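Shikimate 5-dehydrogenase AroE (5-dehydroshikimate reductase) (Mycobacterium tuberculosis, PDB 4P4G) probably catalyses the NADP-dependent interconversion of 3-dehydroshikimate and shikimate, the fourth of seven steps on the route to chorismate. Local coordinates at residues 13-18 with 40-45; 88-93 with 102-107. All coordinates share one frame; numbering follows the deposited sequence.

Interaction 1. Residues 13-18 with 40-45; sequences SPIAHS and RIECGA. With SKM ((3R,4S,5R)-3,4,5-trihydroxycyclohex-1-ene-1-carboxylic acid), chain C.
R40 runs extended from CG to NE, with CG anti to its carbonyl carbon (chi1 -56°), and this carries its guanidinium to the S18 carbonyl. E42 is bent by its rotation about CB-CG (chi2 84°), which turns its carboxylate back over S13 and I15. The R40 grip is side-on, both nitrogens converging on one atom: NE donates a hydrogen bond to S18 O at 2.9 Å, in the carbonyl plane on a lone pair, and NH2 a second to S18 O at 3.2 Å, with that oxygen nearly in the guanidinium plane. R40 CD passes 3.4 Å from I15 O, the oxygen that also accepts S18 N and closes the type I turn I15-S18. I15 sits between the two polar chains: CG1 packs on R40 CB at 3.9 Å, while CG2 lies 3.3 Å from E42 OE1. Beyond it, S13 OG stands 2.9 Å from E42 OE2. S18 OG lies 2.4 Å from shikimate O2, a hydrogen bond in kind but so short that its exact length is doubtful. The arrangement ties edge strand 37-42 to the serine-bearing loop between strand 7-12 and helix 20-30, at the carboxylate end of the shikimate pocket in the substrate-binding domain.

Interaction 2. Residues 88-93 with 102-107; sequences SANTLV and DNTDID. With SKM ((3R,4S,5R)-3,4,5-trihydroxycyclohex-1-ene-1-carboxylic acid), chain C.
N90, with 81 Å² buried by the contact, meets T104 through both ends of its amide, the two side chains crossing at about a right angle. T104 N donates to N90 OD1 at 2.8 Å, tilted from the carbonyl plane, while N90 ND2 donates in its own amide plane to T104 OG1 at 3.0 Å. T91 OG1 donates to the same OD1 from the opposite face of the amide plane. The oxygen is therefore held from two sides, which fixes the amide's rotation and leaves the second N-H of ND2 directed at shikimate O12, 2.9 Å away and nearly straight at 165°. That hydroxyl in turn donates to D105 OD1 at 2.6 Å. D105 OD2 is salt-bridged to K69, so the carboxylate is anchored on its other oxygen; T104 OG1 also bonds to the backbone of Q243.

D102 buries 76 Å² and contributes mainly backbone. Its N donates to T91 O at 3.0 Å (167°), and T91 and D102 form an antiparallel hydrogen-bonded pair closing the open end of the hairpin of strands 91-95 and 98-102; D102 O also accepts weakly from N90 N and T91 N. Past this bridge the chain turns into helix 105-113. The D102 carboxylate bonds elsewhere, to R82, T80 and Q250.

N103, with 48 Å² buried, has CG anti to its backbone N (chi1 -167°), and its amide links the loop before strand 91-95 to the helix start. ND2 donates to S88 O at 3.0 Å, approaching from above that carbonyl's plane, whereas OD1 caps the helix by accepting weakly from D105 N and I106 N. The nearby S88 OG bonds instead to G127 O.

How the interactions relate
Interactions 1 and 2 hold different ends of one shikimate molecule. Their centres lie about 17 Å apart and their nearest atoms about 9 Å, so they do not touch; the ligand bridges the gap. S18 of interaction 1 lies at the carboxylate, whereas N90 and D105 of interaction 2 bind hydroxyl O12 on the far side of the ring. Both contacts also reach the same mixed sheet, interaction 1 at edge strand 37-42 and interaction 2 at strands 91-95 and 98-102, with strands 7-12 and 59-64 lying between them. K69, T65, S20 and Y215 also hydrogen-bond to the ligand.

Interaction 1. Residues 13-18 with 40-45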
loop_
_atom_site.group_PDB
_atom_site.type_symbol
_atom_site.label_atom_id
_atom_site.label_comp_id
_atom_site.label_asym_id
_atom_site.label_seq_id
_atom_site.Cartn_x
_atom_site.Cartn_y
_atom_site.Cartn_z
ATOM N N SER A 13 2.833 10.917 7.839
ATOM C CA SER A 13 3.996 11.442 8.544
ATOM C C SER A 13 5.114 10.405 8.641
ATOM O O SER A 13 4.929 9.358 9.265
ATOM C CB SER A 13 3.593 11.926 9.942
ATOM O OG SER A 13 4.742 12.280 10.698
ATOM N N PRO A 14 6.279 10.685 8.024
ATOM C CA PRO A 14 6.625 11.865 7.217
ATOM C C PRO A 14 5.876 11.863 5.893
ATOM O O PRO A 14 5.337 10.821 5.510
ATOM C CB PRO A 14 8.121 11.666 6.950
ATOM C CG PRO A 14 8.275 10.187 6.914
ATOM C CD PRO A 14 7.364 9.688 8.010
ATOM N N ILE A 15 5.834 13.001 5.205
ATOM C CA ILE A 15 5.036 13.101 3.983
ATOM C C ILE A 15 5.791 13.791 2.839
ATOM O O ILE A 15 5.397 13.697 1.677
ATOM C CB ILE A 15 3.687 13.828 4.254
ATOM C CG1 ILE A 15 2.686 13.568 3.115
ATOM C CG2 ILE A 15 3.909 15.325 4.463
ATOM C CD1 ILE A 15 2.314 12.101 2.958
ATOM N N ALA A 16 6.896 14.459 3.156
ATOM C CA ALA A 16 7.577 15.289 2.168
ATOM C C ALA A 16 8.026 14.499 0.931
ATOM O O ALA A 16 8.071 15.045 -0.169
ATOM C CB ALA A 16 8.760 16.016 2.808
ATOM N N HIS A 17 8.341 13.219 1.128
ATOM C CA HIS A 17 8.824 12.332 0.065
ATOM C C HIS A 17 7.742 11.872 -0.911
ATOM O O HIS A 17 8.061 11.283 -1.948
ATOM C CB HIS A 17 9.384 11.060 0.703
ATOM C CG HIS A 17 8.320 10.184 1.294
ATOM N ND1 HIS A 17 7.753 10.434 2.526
ATOM C CD2 HIS A 17 7.693 9.085 0.807
ATOM C CE1 HIS A 17 6.829 9.522 2.776
ATOM N NE2 HIS A 17 6.773 8.692 1.749
ATOM N N SER A 18 6.471 12.086 -0.583
ATOM C CA SER A 18 5.400 11.440 -1.348
ATOM C C SER A 18 5.396 11.858 -2.807
ATOM O O SER A 18 5.470 13.044 -3.103
ATOM C CB SER A 18 4.032 11.728 -0.736
ATOM O OG SER A 18 3.007 11.214 -1.575
ATOM N N ARG A 40 0.623 17.840 -0.131
ATOM C CA ARG A 40 1.044 16.962 0.949
ATOM C C ARG A 40 0.704 17.620 2.277
ATOM O O ARG A 40 0.961 18.817 2.468
ATOM C CB ARG A 40 2.551 16.720 0.857
ATOM C CG ARG A 40 2.998 16.156 -0.504
ATOM C CD ARG A 40 4.522 16.101 -0.621
ATOM N NE ARG A 40 4.948 15.681 -1.957
ATOM C CZ ARG A 40 5.027 16.498 -3.002
ATOM N NH1 ARG A 40 4.721 17.788 -2.867
ATOM N NH2 ARG A 40 5.396 16.027 -4.189
ATOM N N ILE A 41 0.131 16.843 3.190
ATOM C CA ILE A 41 -0.245 17.337 4.518
ATOM C C ILE A 41 0.385 16.444 5.568
ATOM O O ILE A 41 0.126 15.241 5.604
ATOM C CB ILE A 41 -1.771 17.336 4.712
ATOM C CG1 ILE A 41 -2.447 18.218 3.665
ATOM C CG2 ILE A 41 -2.146 17.811 6.132
ATOM C CD1 ILE A 41 -3.955 18.245 3.799
ATOM N N GLU A 42 1.231 17.034 6.404
ATOM C CA GLU A 42 1.884 16.297 7.476
ATOM C C GLU A 42 0.843 16.039 8.551
ATOM O O GLU A 42 0.259 16.978 9.072
ATOM C CB GLU A 42 3.038 17.118 8.046
ATOM C CG GLU A 42 3.743 16.465 9.217
ATOM C CD GLU A 42 4.803 15.489 8.781
ATOM O OE1 GLU A 42 4.989 15.335 7.556
ATOM O OE2 GLU A 42 5.459 14.882 9.659
ATOM N N CYS A 43 0.617 14.769 8.877
ATOM C CA CYS A 43 -0.518 14.381 9.701
ATOM C C CYS A 43 -0.303 13.003 10.307
ATOM O O CYS A 43 -0.165 12.024 9.571
ATOM C CB CYS A 43 -1.771 14.333 8.822
ATOM S SG CYS A 43 -3.289 13.998 9.720
ATOM N N GLY A 44 -0.284 12.926 11.638
ATOM C CA GLY A 44 -0.195 11.649 12.332
ATOM C C GLY A 44 -1.551 10.988 12.509
ATOM O O GLY A 44 -2.565 11.529 12.073
ATOM N N ALA A 45 -1.588 9.819 13.146
ATOM C CA ALA A 45 -2.850 9.088 13.263
ATOM C C ALA A 45 -3.840 9.826 14.155
ATOM O O ALA A 45 -5.038 9.855 13.873
ATOM C CB ALA A 45 -2.618 7.676 13.791
HETATM O O12 SKM C . -1.557 3.837 -0.163
HETATM C C8 SKM C . -0.641 4.796 -0.684
HETATM C C6 SKM C . 0.712 4.519 -0.093
HETATM O O7 SKM C . 0.624 4.334 1.307
HETATM C C5 SKM C . 1.574 5.645 -0.356
HETATM C C4 SKM C . 1.211 6.860 -0.763
HETATM C C1 SKM C . 2.275 7.923 -0.967
HETATM O O2 SKM C . 1.950 9.030 -1.419
HETATM O O3 SKM C . 3.469 7.699 -0.694
HETATM C C10 SKM C . -0.271 7.245 -1.051
HETATM C C9 SKM C . -1.172 6.169 -0.377
HETATM O O11 SKM C . -2.424 6.329 -0.947
#

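Interaction 2. Residues 88-93 with 102-107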
loop_
_atom_site.group_PDB
_atom_site.type_symbol
_atom_site.label_atom_id
_atom_site.label_comp_id
_atom_site.label_asym_id
_atom_site.label_seq_id
_atom_site.Cartn_x
_atom_site.Cartn_y
_atom_site.Cartn_z
ATOM N N SER A 88 -8.144 -1.531 7.009
ATOM C CA SER A 88 -7.467 -0.245 6.975
ATOM C C SER A 88 -7.862 0.437 5.680
ATOM O O SER A 88 -8.414 -0.204 4.770
ATOM C CB SER A 88 -5.948 -0.409 7.072
ATOM O OG SER A 88 -5.437 -1.014 5.903
ATOM N N ALA A 89 -7.603 1.734 5.595
ATOM C CA ALA A 89 -8.026 2.510 4.439
ATOM C C ALA A 89 -6.932 3.465 4.039
ATOM O O ALA A 89 -6.395 4.178 4.882
ATOM C CB ALA A 89 -9.287 3.288 4.773
ATOM N N ASN A 90 -6.619 3.511 2.751
ATOM C CA ASN A 90 -5.637 4.471 2.278
ATOM C C ASN A 90 -6.302 5.586 1.476
ATOM O O ASN A 90 -5.628 6.381 0.811
ATOM C CB ASN A 90 -4.601 3.768 1.401
ATOM C CG ASN A 90 -5.164 3.392 0.053
ATOM O OD1 ASN A 90 -6.352 3.083 -0.066
ATOM N ND2 ASN A 90 -4.320 3.412 -0.974
ATOM N N THR A 91 -7.629 5.634 1.525
ATOM C CA THR A 91 -8.388 6.586 0.707
ATOM C C THR A 91 -9.620 7.033 1.467
ATOM O O THR A 91 -10.346 6.201 2.010
ATOM C CB THR A 91 -8.858 5.917 -0.608
ATOM O OG1 THR A 91 -7.757 5.258 -1.242
ATOM C CG2 THR A 91 -9.456 6.940 -1.574
ATOM N N LEU A 92 -9.836 8.342 1.543
ATOM C CA LEU A 92 -11.108 8.881 2.018
ATOM C C LEU A 92 -11.739 9.696 0.903
ATOM O O LEU A 92 -11.082 10.559 0.314
ATOM C CB LEU A 92 -10.890 9.776 3.236
ATOM C CG LEU A 92 -10.460 9.039 4.499
ATOM C CD1 LEU A 92 -9.960 10.040 5.521
ATOM C CD2 LEU A 92 -11.620 8.229 5.053
ATOM N N VAL A 93 -13.017 9.441 0.649
ATOM C CA VAL A 93 -13.754 10.084 -0.436
ATOM C C VAL A 93 -14.925 10.865 0.145
ATOM O O VAL A 93 -15.718 10.325 0.925
ATOM C CB VAL A 93 -14.281 9.030 -1.423
ATOM C CG1 VAL A 93 -14.943 9.695 -2.644
ATOM C CG2 VAL A 93 -13.145 8.094 -1.852
ATOM N N ASP A 102 -12.010 3.771 1.497
ATOM C CA ASP A 102 -11.722 2.671 0.588
ATOM C C ASP A 102 -10.279 2.232 0.772
ATOM O O ASP A 102 -9.465 2.935 1.389
ATOM C CB ASP A 102 -11.981 3.073 -0.868
ATOM C CG ASP A 102 -11.842 1.894 -1.833
ATOM O OD1 ASP A 102 -12.143 0.745 -1.425
ATOM O OD2 ASP A 102 -11.413 2.106 -2.989
ATOM N N ASN A 103 -9.958 1.052 0.267
ATOM C CA ASN A 103 -8.579 0.618 0.250
ATOM C C ASN A 103 -8.173 0.251 -1.165
ATOM O O ASN A 103 -8.632 -0.755 -1.710
ATOM C CB ASN A 103 -8.345 -0.564 1.185
ATOM C CG ASN A 103 -6.879 -0.823 1.403
ATOM O OD1 ASN A 103 -6.153 -1.142 0.456
ATOM N ND2 ASN A 103 -6.423 -0.680 2.640
ATOM N N THR A 104 -7.316 1.070 -1.761
ATOM C CA THR A 104 -6.802 0.775 -3.095
ATOM C C THR A 104 -5.405 0.142 -3.101
ATOM O O THR A 104 -4.870 -0.134 -4.180
ATOM C CB THR A 104 -6.791 2.032 -3.995
ATOM O OG1 THR A 104 -5.766 2.928 -3.545
ATOM C CG2 THR A 104 -8.132 2.754 -3.943
ATOM N N ASP A 105 -4.820 -0.094 -1.923
ATOM C CA ASP A 105 -3.514 -0.768 -1.834
ATOM C C ASP A 105 -3.616 -2.226 -2.294
ATOM O O ASP A 105 -2.612 -2.836 -2.675
ATOM C CB ASP A 105 -2.958 -0.753 -0.401
ATOM C CG ASP A 105 -2.443 0.608 0.028
ATOM O OD1 ASP A 105 -1.819 1.311 -0.794
ATOM O OD2 ASP A 105 -2.667 0.969 1.211
ATOM N N ILE A 106 -4.818 -2.792 -2.233
ATOM C CA ILE A 106 -5.055 -4.132 -2.775
ATOM C C ILE A 106 -4.733 -4.122 -4.269
ATOM O O ILE A 106 -3.999 -4.993 -4.755
ATOM C CB ILE A 106 -6.511 -4.573 -2.578
ATOM C CG1 ILE A 106 -6.865 -4.633 -1.094
ATOM C CG2 ILE A 106 -6.770 -5.911 -3.259
ATOM C CD1 ILE A 106 -8.374 -4.656 -0.859
ATOM N N ASP A 107 -5.273 -3.130 -4.989
ATOM C CA ASP A 107 -4.940 -2.922 -6.407
ATOM C C ASP A 107 -3.452 -2.682 -6.604
ATOM O O ASP A 107 -2.871 -3.125 -7.599
ATOM C CB ASP A 107 -5.669 -1.703 -6.973
ATOM C CG ASP A 107 -7.161 -1.886 -7.052
ATOM O OD1 ASP A 107 -7.639 -3.037 -6.966
ATOM O OD2 ASP A 107 -7.862 -0.864 -7.230
HETATM O O12 SKM C . -1.557 3.837 -0.163
HETATM C C8 SKM C . -0.641 4.796 -0.684
HETATM C C6 SKM C . 0.712 4.519 -0.093
HETATM O O7 SKM C . 0.624 4.334 1.307
HETATM C C5 SKM C . 1.574 5.645 -0.356
HETATM C C4 SKM C . 1.211 6.860 -0.763
HETATM C C1 SKM C . 2.275 7.923 -0.967
HETATM O O2 SKM C . 1.950 9.030 -1.419
HETATM O O3 SKM C . 3.469 7.699 -0.694
HETATM C C10 SKM C . -0.271 7.245 -1.051
HETATM C C9 SKM C . -1.172 6.169 -0.377
HETATM O O11 SKM C . -2.424 6.329 -0.947
#